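Local coordinates for putative GGDEF domain protein (Pseudomonas aeruginosa, PDB 7E6G) that probably makes the second messenger cyclic di-GMP from two molecules of GTP, as a magnesium-dependent diguanylate cyclase, at residues 134-139 against 223-228. Residues are numbered along the deposited sequence; the frame is centred on the assembly and turned at random.
Sequences VLAMLD and ASVGVT. With MG (magnesium ion), chain G.
L138 reaches diagonally past its cross-strand partner V225 to A223, where two neighbouring antiparallel strands meet. Its CG is anti to the backbone N (chi1 -165°), and both CG and CD2 reach the methyl of A223, with L138 CG 3.7 Å from A223 CB. L138 CD1 packs instead against its cross-strand pair, 4.2 Å from V225 CB. A136 continues this face. A136 CB is 4.1 Å from both V225 CG2 and V227 CB. The two valines share one rotamer, and in each CG2 turns to the opposite backbone: V227 CG2 lies beside L135 O and V225 CG2 beside M137 O. Helix 193-208 packs on this face, through L200 on A136 and V227 and R204 on V225.

Strand 134-140 is the middle strand of the GGDEF-domain sheet, between 183-188 and its antiparallel neighbour 223-229. Paired N-H and C=O groups join L135 to T228, M137 to G226 and D139 to S224. The bond from L135 N to T228 O is 2.9 Å long and nearly straight, at 174°.

L135, M137, D139, S224 and T228 point to the other face, where helix 236-252 packs. L135 CB touches T228 CG2 at 4.2 Å. M137 stands opposite G226, which has no side chain. M137 CB passes G226 O, and the rest of the M137 chain extends to D244 and L247 of that helix.

D139 OD1 binds the magnesium ion at 2.4 Å. V140 O and E182 OE2 also bind it, and K251 is hydrogen-bonded to D139 OD1. D139 also touches the bound GTP analogue, so this strand end lies in the nucleotide and metal site. D139 OD2 forms a salt bridge with R213 of the second subunit. Beside D139, S224 OG is hydrogen-bonded to D141 OD1.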
loop_
_atom_site.group_PDB
_atom_site.type_symbol
_atom_site.label_atom_id
_atom_site.label_comp_id
_atom_site.label_asym_id
_atom_site.label_seq_id
_atom_site.Cartn_x
_atom_site.Cartn_y
_atom_site.Cartn_z
ATOM N N VAL A 134 31.971 26.705 23.701
ATOM C CA VAL A 134 32.536 26.882 25.033
ATOM C C VAL A 134 32.014 25.772 25.936
ATOM O O VAL A 134 30.954 25.184 25.709
ATOM C CB VAL A 134 32.257 28.284 25.632
ATOM C CG1 VAL A 134 32.501 29.378 24.580
ATOM C CG2 VAL A 134 30.863 28.376 26.210
ATOM N N LEU A 135 32.802 25.476 26.953
ATOM C CA LEU A 135 32.562 24.397 27.893
ATOM C C LEU A 135 32.528 24.997 29.289
ATOM O O LEU A 135 33.469 25.692 29.688
ATOM C CB LEU A 135 33.686 23.365 27.788
ATOM C CG LEU A 135 33.388 21.880 27.723
ATOM C CD1 LEU A 135 32.355 21.601 26.645
ATOM C CD2 LEU A 135 34.699 21.176 27.433
ATOM N N ALA A 136 31.455 24.745 30.031
ATOM C CA ALA A 136 31.357 25.177 31.424
ATOM C C ALA A 136 31.124 23.948 32.296
ATOM O O ALA A 136 30.167 23.210 32.085
ATOM C CB ALA A 136 30.236 26.205 31.591
ATOM N N MET A 137 32.010 23.697 33.244
ATOM C CA MET A 137 31.877 22.554 34.136
ATOM C C MET A 137 31.538 23.049 35.539
ATOM O O MET A 137 32.277 23.839 36.132
ATOM C CB MET A 137 33.140 21.696 34.151
ATOM C CG MET A 137 32.895 20.279 34.693
ATOM S SD MET A 137 34.414 19.311 34.729
ATOM C CE MET A 137 34.545 18.820 32.999
ATOM N N LEU A 138 30.442 22.553 36.067
ATOM C CA LEU A 138 29.800 23.057 37.262
ATOM C C LEU A 138 29.811 21.946 38.304
ATOM O O LEU A 138 29.539 20.795 37.982
ATOM C CB LEU A 138 28.376 23.490 36.893
ATOM C CG LEU A 138 27.503 24.367 37.774
ATOM C CD1 LEU A 138 26.992 25.559 36.988
ATOM C CD2 LEU A 138 26.341 23.528 38.312
ATOM N N ASP A 139 30.170 22.276 39.542
ATOM C CA ASP A 139 30.262 21.299 40.625
ATOM C C ASP A 139 29.593 21.898 41.852
ATOM O O ASP A 139 29.927 23.019 42.250
ATOM C CB ASP A 139 31.726 20.938 40.926
ATOM C CG ASP A 139 31.882 19.944 42.083
ATOM O OD1 ASP A 139 31.364 20.190 43.198
ATOM O OD2 ASP A 139 32.567 18.911 41.889
ATOM N N ALA A 223 27.236 26.729 43.365
ATOM C CA ALA A 223 28.073 25.877 42.538
ATOM C C ALA A 223 29.346 26.619 42.179
ATOM O O ALA A 223 29.322 27.831 41.937
ATOM C CB ALA A 223 27.349 25.451 41.256
ATOM N N SER A 224 30.454 25.890 42.148
ATOM C CA SER A 224 31.657 26.372 41.490
ATOM C C SER A 224 31.566 26.022 40.015
ATOM O O SER A 224 30.899 25.054 39.638
ATOM C CB SER A 224 32.897 25.742 42.116
ATOM O OG SER A 224 32.989 26.073 43.493
ATOM N N VAL A 225 32.210 26.822 39.167
ATOM C CA VAL A 225 32.190 26.507 37.739
ATOM C C VAL A 225 33.464 27.004 37.073
ATOM O O VAL A 225 33.929 28.117 37.326
ATOM C CB VAL A 225 30.921 27.050 37.044
ATOM C CG1 VAL A 225 30.662 28.452 37.435
ATOM C CG2 VAL A 225 31.030 26.903 35.505
ATOM N N GLY A 226 34.044 26.152 36.240
ATOM C CA GLY A 226 35.206 26.500 35.432
ATOM C C GLY A 226 34.779 26.496 33.973
ATOM O O GLY A 226 34.100 25.567 33.529
ATOM N N VAL A 227 35.133 27.547 33.241
ATOM C CA VAL A 227 34.711 27.621 31.849
ATOM C C VAL A 227 35.915 27.900 30.952
ATOM O O VAL A 227 36.847 28.618 31.341
ATOM C CB VAL A 227 33.567 28.645 31.651
ATOM C CG1 VAL A 227 33.869 29.942 32.349
ATOM C CG2 VAL A 227 33.250 28.848 30.196
ATOM N N THR A 228 35.922 27.252 29.779
ATOM C CA THR A 228 36.911 27.484 28.738
ATOM C C THR A 228 36.258 27.550 27.371
ATOM O O THR A 228 35.108 27.158 27.169
ATOM C CB THR A 228 37.986 26.395 28.654
ATOM O OG1 THR A 228 39.085 26.906 27.890
ATOM C CG2 THR A 228 37.454 25.167 27.927
HETATM MG MG MG G . 30.831 19.044 45.194
#